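Disease resistance protein RRS1 (Arabidopsis thaliana, PDB 5W3X) acts in plant immunity against bacterial and fungal pathogens and binds W-box DNA, the chain here being its WRKY DNA-binding domain. Local coordinates at residues W22-Q27 with G38-A43; T53-R58 with A67-S72. All coordinates share one frame; numbering follows the deposited sequence.

Contact 1. Residues W22-Q27 with G38-A43; sequences WRKYGQ and GYYRCA. With ZN (zinc ion), chain G.
This is an antiparallel strand pairing interrupted by a classic beta bulge, at one edge of the four-stranded sheet of the WRKY domain, where strand 22-28 runs beside strand 37-42. R23 and R41 form a hydrogen-bonded pair, and the bond from R23 N to R41 O (3.0 Å) is nearly straight and lies close to the C=O axis. Further along, Y39 O receives two donors, Y25 N at 2.6 Å and G26 N at 3.0 Å, both from above its carbonyl plane. The extra residue shifts the register by one, and at G26, which has no side chain, the edge of the Y39 ring packs against the backbone.

On the face of the paired arginines, CB of R23 lies 3.6 Å above the centre of the R41 guanidinium plane, so aliphatic carbon covers a flat cation. That cation is fixed by R41 NH1 bonding to C42 O in its own plane, while R41 NE reaches a polar side chain of another protein chain. K24 bends at chi2 (61°) so that CE rides off-centre over the Y40 ring, 4.2 Å from its centroid, a CH-pi contact. Its NZ then bonds Q27 OE1 at 2.7 Å and forms a salt bridge with an acidic side chain of the other protein chain. W22 turns the edge of its ring, through CE3, to R41 O. At the far end C42 SG binds zinc at 2.3 Å, and C50, H74 and H76 complete its coordination. The signature WRKYGQ strand, the bulge and the zinc-bound neighbouring strand together are the hallmark of the WRKY fold.

Contact 2. Residues T53-R58 with A67-S72; sequences TKQVQR and AITYLS
K54 lays its aliphatic chain alongside the ring of Y70, the two side chains pointing the same way, with K54 CD 3.5 Å from Y70 CE2. CG of K54 takes the crowded position between backbone N and carbonyl carbon (chi1 76°), and the chain beyond is extended, which carries the methylenes along the tyrosine and the ammonium to its far end. A long, flexible side chain with a charged tip suits this place: its carbons pack on an aromatic, while NZ makes salt bridges to D18 and E16 and a cation-pi contact with W22.

At the next non-hydrogen-bonded pair, on the same face, V56 and I68 lie side by side, their CG2 methyls 4.2 Å apart; beta-branched residues fit an extended strand well. On the other face Q55 has an unusual chi1 of -9°, with CG nearly eclipsing its backbone N, which brings Q55 CG to 3.8 Å from T69 CB. T53 OG1, like K54 CG in the crowded position, sits 3.6 Å from L71 CB, a polar atom against a methylene. Q57 turns its amide away to R37, whose NH1 donates to OE1.

Between these two layers of side chains the backbone is regular. Three reciprocal pairs, T53 with L71, Q55 with T69 and Q57 with A67, give six bonds, that from Q55 N to T69 O 2.9 Å long and in the carbonyl plane. Just past strand 67-71 a water lies 2.9 Å from both T53 O and S72 O, bridging the two segments; it has more acceptors in reach than protons. Evenly bonded backbone thus supplies the cohesion, and the lysine, with its carbons on Y70 and two carboxylates at its tip, would be expected to stay protonated and to tether the N-terminal segment to the sheet.

From the N terminus the chain enters strand 22-28, turns through the loop that follows and returns as strand 37-42, so contact 1 closes the first hairpin. It then passes the short helix 45-48 and C50, runs out along strand 53-58, loops round and comes back as strand 66-71, closing the second hairpin in contact 2. The two contacts follow in series, neither nested nor crossed. Their inner strands are neighbours: Y40 N lies 2.9 Å from K54 O and G38 N 2.9 Å from V56 O, probable hydrogen bonds that join both hairpins into one antiparallel sheet. Zinc ties its end together, with C42 and C50 meeting H74 and H76 beyond the last strand.

Contact 1. Residues W22-Q27 with G38-A43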
ATOM      1  N   TRP B  22     -16.062 -15.840   9.716  1.00 49.44           N
ATOM      2  CA  TRP B  22     -15.349 -14.869   8.893  1.00 47.28           C
ATOM      3  C   TRP B  22     -13.901 -14.644   9.336  1.00 46.77           C
ATOM      4  O   TRP B  22     -13.580 -14.787  10.513  1.00 49.74           O
ATOM      5  CB  TRP B  22     -16.096 -13.538   8.921  1.00 45.37           C
ATOM      6  CG  TRP B  22     -17.550 -13.642   8.527  1.00 47.43           C
ATOM      7  CD1 TRP B  22     -18.618 -13.736   9.372  1.00 48.95           C
ATOM      8  CD2 TRP B  22     -18.093 -13.642   7.199  1.00 44.53           C
ATOM      9  NE1 TRP B  22     -19.786 -13.807   8.656  1.00 49.10           N
ATOM     10  CE2 TRP B  22     -19.493 -13.749   7.320  1.00 45.39           C
ATOM     11  CE3 TRP B  22     -17.532 -13.570   5.922  1.00 40.88           C
ATOM     12  CZ2 TRP B  22     -20.337 -13.784   6.215  1.00 43.56           C
ATOM     13  CZ3 TRP B  22     -18.374 -13.603   4.824  1.00 40.93           C
ATOM     14  CH2 TRP B  22     -19.759 -13.709   4.978  1.00 44.82           C
ATOM     15  N   ARG B  23     -13.035 -14.311   8.380  1.00 43.29           N
ATOM     16  CA  ARG B  23     -11.658 -13.889   8.662  1.00 42.57           C
ATOM     17  C   ARG B  23     -11.442 -12.507   8.032  1.00 36.21           C
ATOM     18  O   ARG B  23     -12.147 -12.127   7.104  1.00 34.14           O
ATOM     19  CB  ARG B  23     -10.631 -14.892   8.127  1.00 45.27           C
ATOM     20  CG  ARG B  23     -10.796 -16.312   8.683  1.00 47.32           C
ATOM     21  CD  ARG B  23     -10.523 -16.405  10.187  1.00 45.94           C
ATOM     22  NE  ARG B  23     -11.209 -17.568  10.753  1.00 54.05           N
ATOM     23  CZ  ARG B  23     -10.699 -18.795  10.777  1.00 61.17           C
ATOM     24  NH1 ARG B  23      -9.493 -19.019  10.278  1.00 63.59           N
ATOM     25  NH2 ARG B  23     -11.390 -19.799  11.299  1.00 62.22           N
ATOM     26  N   LYS B  24     -10.477 -11.758   8.550  1.00 39.05           N
ATOM     27  CA  LYS B  24     -10.247 -10.387   8.113  1.00 36.72           C
ATOM     28  C   LYS B  24      -9.611 -10.300   6.719  1.00 35.39           C
ATOM     29  O   LYS B  24      -8.766 -11.122   6.347  1.00 35.08           O
ATOM     30  CB  LYS B  24      -9.364  -9.676   9.127  1.00 40.59           C
ATOM     31  CG  LYS B  24      -9.623  -8.191   9.236  1.00 49.72           C
ATOM     32  CD  LYS B  24     -11.046  -7.910   9.670  1.00 45.56           C
ATOM     33  CE  LYS B  24     -11.323  -6.418   9.732  1.00 37.81           C
ATOM     34  NZ  LYS B  24     -10.543  -5.729  10.803  1.00 45.04           N
ATOM     35  N   TYR B  25     -10.016  -9.295   5.954  1.00 32.66           N
ATOM     36  CA  TYR B  25      -9.400  -9.020   4.662  1.00 27.66           C
ATOM     37  C   TYR B  25      -8.782  -7.620   4.663  1.00 33.58           C
ATOM     38  O   TYR B  25      -7.696  -7.396   4.121  1.00 31.41           O
ATOM     39  CB  TYR B  25     -10.426  -9.139   3.537  1.00 25.87           C
ATOM     40  CG  TYR B  25      -9.855  -8.872   2.153  1.00 33.45           C
ATOM     41  CD1 TYR B  25      -9.827  -7.585   1.621  1.00 28.37           C
ATOM     42  CD2 TYR B  25      -9.320  -9.910   1.389  1.00 30.57           C
ATOM     43  CE1 TYR B  25      -9.297  -7.346   0.353  1.00 34.38           C
ATOM     44  CE2 TYR B  25      -8.790  -9.681   0.134  1.00 29.93           C
ATOM     45  CZ  TYR B  25      -8.784  -8.401  -0.385  1.00 35.40           C
ATOM     46  OH  TYR B  25      -8.252  -8.184  -1.638  1.00 36.18           O
ATOM     47  N   GLY B  26      -9.473  -6.679   5.296  1.00 30.50           N
ATOM     48  CA  GLY B  26      -9.001  -5.305   5.272  1.00 29.77           C
ATOM     49  C   GLY B  26      -9.633  -4.457   6.350  1.00 32.58           C
ATOM     50  O   GLY B  26     -10.587  -4.866   7.009  1.00 35.99           O
ATOM     51  N   GLN B  27      -9.103  -3.255   6.515  1.00 33.59           N
ATOM     52  CA  GLN B  27      -9.586  -2.339   7.531  1.00 33.58           C
ATOM     53  C   GLN B  27      -8.979  -0.997   7.202  1.00 33.96           C
ATOM     54  O   GLN B  27      -7.779  -0.805   7.372  1.00 37.53           O
ATOM     55  CB  GLN B  27      -9.175  -2.811   8.937  1.00 36.63           C
ATOM     56  CG  GLN B  27      -9.481  -1.841  10.066  1.00 44.36           C
ATOM     57  CD  GLN B  27     -10.834  -2.083  10.707  1.00 50.44           C
ATOM     58  OE1 GLN B  27     -11.430  -3.150  10.552  1.00 51.76           O
ATOM     59  NE2 GLN B  27     -11.325  -1.086  11.439  1.00 54.50           N
ATOM     60  N   GLY B  38     -14.468  -2.120   7.397  1.00 38.36           N
ATOM     61  CA  GLY B  38     -13.864  -3.423   7.611  1.00 37.86           C
ATOM     62  C   GLY B  38     -14.264  -4.408   6.521  1.00 40.87           C
ATOM     63  O   GLY B  38     -15.426  -4.454   6.106  1.00 42.07           O
ATOM     64  N   TYR B  39     -13.293  -5.181   6.045  1.00 37.97           N
ATOM     65  CA  TYR B  39     -13.520  -6.149   4.970  1.00 34.42           C
ATOM     66  C   TYR B  39     -13.236  -7.551   5.480  1.00 38.74           C
ATOM     67  O   TYR B  39     -12.155  -7.798   6.036  1.00 39.96           O
ATOM     68  CB  TYR B  39     -12.619  -5.869   3.774  1.00 32.03           C
ATOM     69  CG  TYR B  39     -12.763  -4.482   3.170  1.00 32.58           C
ATOM     70  CD1 TYR B  39     -12.236  -3.373   3.804  1.00 33.51           C
ATOM     71  CD2 TYR B  39     -13.376  -4.300   1.936  1.00 40.31           C
ATOM     72  CE1 TYR B  39     -12.336  -2.091   3.239  1.00 33.99           C
ATOM     73  CE2 TYR B  39     -13.493  -3.025   1.366  1.00 35.62           C
ATOM     74  CZ  TYR B  39     -12.968  -1.936   2.015  1.00 37.41           C
ATOM     75  OH  TYR B  39     -13.089  -0.687   1.429  1.00 41.56           O
ATOM     76  N   TYR B  40     -14.193  -8.450   5.254  1.00 39.65           N
ATOM     77  CA  TYR B  40     -14.141  -9.838   5.695  1.00 37.84           C
ATOM     78  C   TYR B  40     -14.394 -10.758   4.509  1.00 41.82           C
ATOM     79  O   TYR B  40     -15.064 -10.374   3.548  1.00 42.50           O
ATOM     80  CB  TYR B  40     -15.186 -10.118   6.784  1.00 38.40           C
ATOM     81  CG  TYR B  40     -15.061  -9.255   8.008  1.00 44.32           C
ATOM     82  CD1 TYR B  40     -15.608  -7.978   8.031  1.00 40.99           C
ATOM     83  CD2 TYR B  40     -14.408  -9.715   9.149  1.00 45.11           C
ATOM     84  CE1 TYR B  40     -15.501  -7.176   9.140  1.00 41.73           C
ATOM     85  CE2 TYR B  40     -14.297  -8.911  10.272  1.00 44.52           C
ATOM     86  CZ  TYR B  40     -14.848  -7.639  10.256  1.00 47.56           C
ATOM     87  OH  TYR B  40     -14.749  -6.821  11.355  1.00 49.23           O
ATOM     88  N   ARG B  41     -13.876 -11.980   4.606  1.00 40.25           N
ATOM     89  CA  ARG B  41     -14.123 -13.048   3.634  1.00 40.45           C
ATOM     90  C   ARG B  41     -14.416 -14.294   4.449  1.00 45.17           C
ATOM     91  O   ARG B  41     -14.183 -14.277   5.656  1.00 46.03           O
ATOM     92  CB  ARG B  41     -12.922 -13.214   2.696  1.00 38.09           C
ATOM     93  CG  ARG B  41     -11.558 -13.384   3.394  1.00 35.73           C
ATOM     94  CD  ARG B  41     -11.201 -14.862   3.624  1.00 44.31           C
ATOM     95  NE  ARG B  41      -9.835 -15.029   4.115  1.00 42.79           N
ATOM     96  CZ  ARG B  41      -9.410 -16.074   4.816  1.00 45.06           C
ATOM     97  NH1 ARG B  41     -10.248 -17.045   5.139  1.00 46.89           N
ATOM     98  NH2 ARG B  41      -8.147 -16.135   5.212  1.00 37.50           N
ATOM     99  N   CYS B  42     -14.996 -15.333   3.852  1.00 41.14           N
ATOM    100  CA  CYS B  42     -15.395 -16.520   4.621  1.00 43.39           C
ATOM    101  C   CYS B  42     -14.237 -17.342   5.199  1.00 47.60           C
ATOM    102  O   CYS B  42     -13.178 -17.466   4.591  1.00 44.68           O
ATOM    103  CB  CYS B  42     -16.266 -17.454   3.769  1.00 39.39           C
ATOM    104  SG  CYS B  42     -16.880 -18.884   4.723  1.00 55.95           S
ATOM    105  N   ALA B  43     -14.451 -17.922   6.374  1.00 52.13           N
ATOM    106  CA  ALA B  43     -13.436 -18.782   6.982  1.00 54.79           C
ATOM    107  C   ALA B  43     -13.167 -20.034   6.144  1.00 53.82           C
ATOM    108  O   ALA B  43     -12.147 -20.699   6.327  1.00 51.21           O
ATOM    109  CB  ALA B  43     -13.853 -19.175   8.389  1.00 50.96           C
TER
HETATM  110 ZN    ZN G1301     -18.543 -19.478   3.246  1.00 54.42          ZN

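Contact 2. Residues T53-R58 with A67-S72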
ATOM      1  N   THR B  53     -18.105 -12.735   0.820  1.00 46.73           N
ATOM      2  CA  THR B  53     -17.414 -11.649   1.508  1.00 48.21           C
ATOM      3  C   THR B  53     -18.415 -10.723   2.192  1.00 47.74           C
ATOM      4  O   THR B  53     -19.599 -10.713   1.858  1.00 48.13           O
ATOM      5  CB  THR B  53     -16.563 -10.821   0.542  1.00 47.57           C
ATOM      6  OG1 THR B  53     -17.427 -10.189  -0.403  1.00 47.74           O
ATOM      7  CG2 THR B  53     -15.587 -11.709  -0.208  1.00 44.18           C
ATOM      8  N   LYS B  54     -17.947  -9.938   3.152  1.00 46.12           N
ATOM      9  CA  LYS B  54     -18.803  -8.897   3.705  1.00 44.82           C
ATOM     10  C   LYS B  54     -18.017  -7.658   4.101  1.00 44.86           C
ATOM     11  O   LYS B  54     -16.839  -7.732   4.444  1.00 39.63           O
ATOM     12  CB  LYS B  54     -19.621  -9.433   4.889  1.00 46.56           C
ATOM     13  CG  LYS B  54     -18.892  -9.613   6.203  1.00 48.57           C
ATOM     14  CD  LYS B  54     -19.908  -9.900   7.311  1.00 51.71           C
ATOM     15  CE  LYS B  54     -19.247 -10.184   8.648  1.00 54.88           C
ATOM     16  NZ  LYS B  54     -20.269 -10.424   9.709  1.00 57.28           N
ATOM     17  N   GLN B  55     -18.695  -6.517   4.005  1.00 42.82           N
ATOM     18  CA  GLN B  55     -18.142  -5.215   4.334  1.00 43.78           C
ATOM     19  C   GLN B  55     -18.975  -4.575   5.421  1.00 46.01           C
ATOM     20  O   GLN B  55     -20.204  -4.594   5.363  1.00 45.54           O
ATOM     21  CB  GLN B  55     -18.136  -4.306   3.108  1.00 46.47           C
ATOM     22  CG  GLN B  55     -18.498  -5.022   1.829  1.00 61.43           C
ATOM     23  CD  GLN B  55     -17.310  -5.729   1.261  1.00 64.64           C
ATOM     24  OE1 GLN B  55     -16.209  -5.186   1.272  1.00 72.65           O
ATOM     25  NE2 GLN B  55     -17.505  -6.953   0.790  1.00 59.55           N
ATOM     26  N   VAL B  56     -18.296  -3.997   6.403  1.00 46.94           N
ATOM     27  CA  VAL B  56     -18.952  -3.444   7.574  1.00 42.26           C
ATOM     28  C   VAL B  56     -18.479  -2.021   7.817  1.00 45.40           C
ATOM     29  O   VAL B  56     -17.277  -1.774   7.908  1.00 40.99           O
ATOM     30  CB  VAL B  56     -18.666  -4.277   8.826  1.00 41.91           C
ATOM     31  CG1 VAL B  56     -19.297  -3.624  10.041  1.00 44.88           C
ATOM     32  CG2 VAL B  56     -19.151  -5.722   8.649  1.00 34.85           C
ATOM     33  N   GLN B  57     -19.417  -1.082   7.909  1.00 44.78           N
ATOM     34  CA  GLN B  57     -19.051   0.308   8.152  1.00 44.23           C
ATOM     35  C   GLN B  57     -20.118   1.045   8.947  1.00 46.26           C
ATOM     36  O   GLN B  57     -21.274   1.108   8.528  1.00 49.05           O
ATOM     37  CB  GLN B  57     -18.793   1.032   6.831  1.00 43.51           C
ATOM     38  CG  GLN B  57     -18.345   2.476   7.015  1.00 44.21           C
ATOM     39  CD  GLN B  57     -17.811   3.088   5.742  1.00 50.56           C
ATOM     40  OE1 GLN B  57     -17.933   2.507   4.660  1.00 52.99           O
ATOM     41  NE2 GLN B  57     -17.210   4.268   5.861  1.00 52.82           N
ATOM     42  N   ARG B  58     -19.720   1.596  10.090  1.00 52.70           N
ATOM     43  CA  ARG B  58     -20.598   2.419  10.921  1.00 50.89           C
ATOM     44  C   ARG B  58     -21.043   3.645  10.126  1.00 50.25           C
ATOM     45  O   ARG B  58     -20.228   4.293   9.469  1.00 53.23           O
ATOM     46  CB  ARG B  58     -19.878   2.816  12.214  1.00 53.21           C
ATOM     47  CG  ARG B  58     -20.647   3.761  13.134  1.00 60.87           C
ATOM     48  CD  ARG B  58     -20.783   3.189  14.553  1.00 67.39           C
ATOM     49  NE  ARG B  58     -19.605   2.442  14.992  1.00 68.53           N
ATOM     50  CZ  ARG B  58     -19.613   1.555  15.987  1.00 69.49           C
ATOM     51  NH1 ARG B  58     -20.745   1.286  16.624  1.00 64.88           N
ATOM     52  NH2 ARG B  58     -18.498   0.920  16.335  1.00 69.76           N
ATOM     53  N   ALA B  67     -23.842  -0.203   8.638  1.00 50.96           N
ATOM     54  CA  ALA B  67     -24.114  -0.622   7.269  1.00 48.19           C
ATOM     55  C   ALA B  67     -23.308  -1.876   6.946  1.00 44.95           C
ATOM     56  O   ALA B  67     -22.096  -1.929   7.166  1.00 49.66           O
ATOM     57  CB  ALA B  67     -23.788   0.491   6.286  1.00 48.47           C
ATOM     58  N   ILE B  68     -23.984  -2.891   6.432  1.00 42.93           N
ATOM     59  CA  ILE B  68     -23.313  -4.141   6.115  1.00 43.92           C
ATOM     60  C   ILE B  68     -23.700  -4.619   4.727  1.00 46.82           C
ATOM     61  O   ILE B  68     -24.883  -4.698   4.398  1.00 51.29           O
ATOM     62  CB  ILE B  68     -23.639  -5.235   7.141  1.00 47.57           C
ATOM     63  CG1 ILE B  68     -23.348  -4.735   8.558  1.00 48.30           C
ATOM     64  CG2 ILE B  68     -22.844  -6.497   6.835  1.00 48.16           C
ATOM     65  CD1 ILE B  68     -23.557  -5.781   9.633  1.00 50.83           C
ATOM     66  N   THR B  69     -22.699  -4.929   3.911  1.00 46.05           N
ATOM     67  CA  THR B  69     -22.942  -5.471   2.578  1.00 44.17           C
ATOM     68  C   THR B  69     -22.386  -6.885   2.456  1.00 47.40           C
ATOM     69  O   THR B  69     -21.222  -7.125   2.752  1.00 47.44           O
ATOM     70  CB  THR B  69     -22.309  -4.594   1.493  1.00 48.78           C
ATOM     71  OG1 THR B  69     -22.859  -3.276   1.564  1.00 52.52           O
ATOM     72  CG2 THR B  69     -22.570  -5.183   0.107  1.00 51.40           C
ATOM     73  N   TYR B  70     -23.226  -7.824   2.033  1.00 50.89           N
ATOM     74  CA  TYR B  70     -22.784  -9.190   1.787  1.00 53.41           C
ATOM     75  C   TYR B  70     -22.687  -9.451   0.291  1.00 57.75           C
ATOM     76  O   TYR B  70     -23.616  -9.137  -0.451  1.00 61.93           O
ATOM     77  CB  TYR B  70     -23.746 -10.189   2.415  1.00 52.96           C
ATOM     78  CG  TYR B  70     -23.787 -10.167   3.920  1.00 52.41           C
ATOM     79  CD1 TYR B  70     -24.648  -9.321   4.597  1.00 55.37           C
ATOM     80  CD2 TYR B  70     -22.986 -11.018   4.665  1.00 50.84           C
ATOM     81  CE1 TYR B  70     -24.695  -9.308   5.975  1.00 53.96           C
ATOM     82  CE2 TYR B  70     -23.027 -11.013   6.035  1.00 48.34           C
ATOM     83  CZ  TYR B  70     -23.880 -10.158   6.687  1.00 52.29           C
ATOM     84  OH  TYR B  70     -23.918 -10.151   8.055  1.00 55.15           O
ATOM     85  N   LEU B  71     -21.576 -10.021  -0.160  1.00 54.79           N
ATOM     86  CA  LEU B  71     -21.443 -10.348  -1.576  1.00 56.87           C
ATOM     87  C   LEU B  71     -21.085 -11.819  -1.815  1.00 54.64           C
ATOM     88  O   LEU B  71     -20.289 -12.407  -1.077  1.00 54.91           O
ATOM     89  CB  LEU B  71     -20.423  -9.431  -2.240  1.00 61.57           C
ATOM     90  CG  LEU B  71     -20.988  -8.022  -2.462  1.00 67.13           C
ATOM     91  CD1 LEU B  71     -19.993  -7.166  -3.195  1.00 66.92           C
ATOM     92  CD2 LEU B  71     -22.306  -8.074  -3.232  1.00 68.95           C
ATOM     93  N   SER B  72     -21.709 -12.385  -2.849  1.00 64.52           N
ATOM     94  CA  SER B  72     -21.615 -13.800  -3.223  1.00 64.35           C
ATOM     95  C   SER B  72     -22.194 -14.725  -2.152  1.00 67.27           C
ATOM     96  O   SER B  72     -22.310 -14.371  -0.980  1.00 66.69           O
ATOM     97  CB  SER B  72     -20.168 -14.197  -3.531  1.00 62.36           C
TER
HETATM   98  O   HOH W   1     -21.624 -12.701   1.277  1.00 74.97           O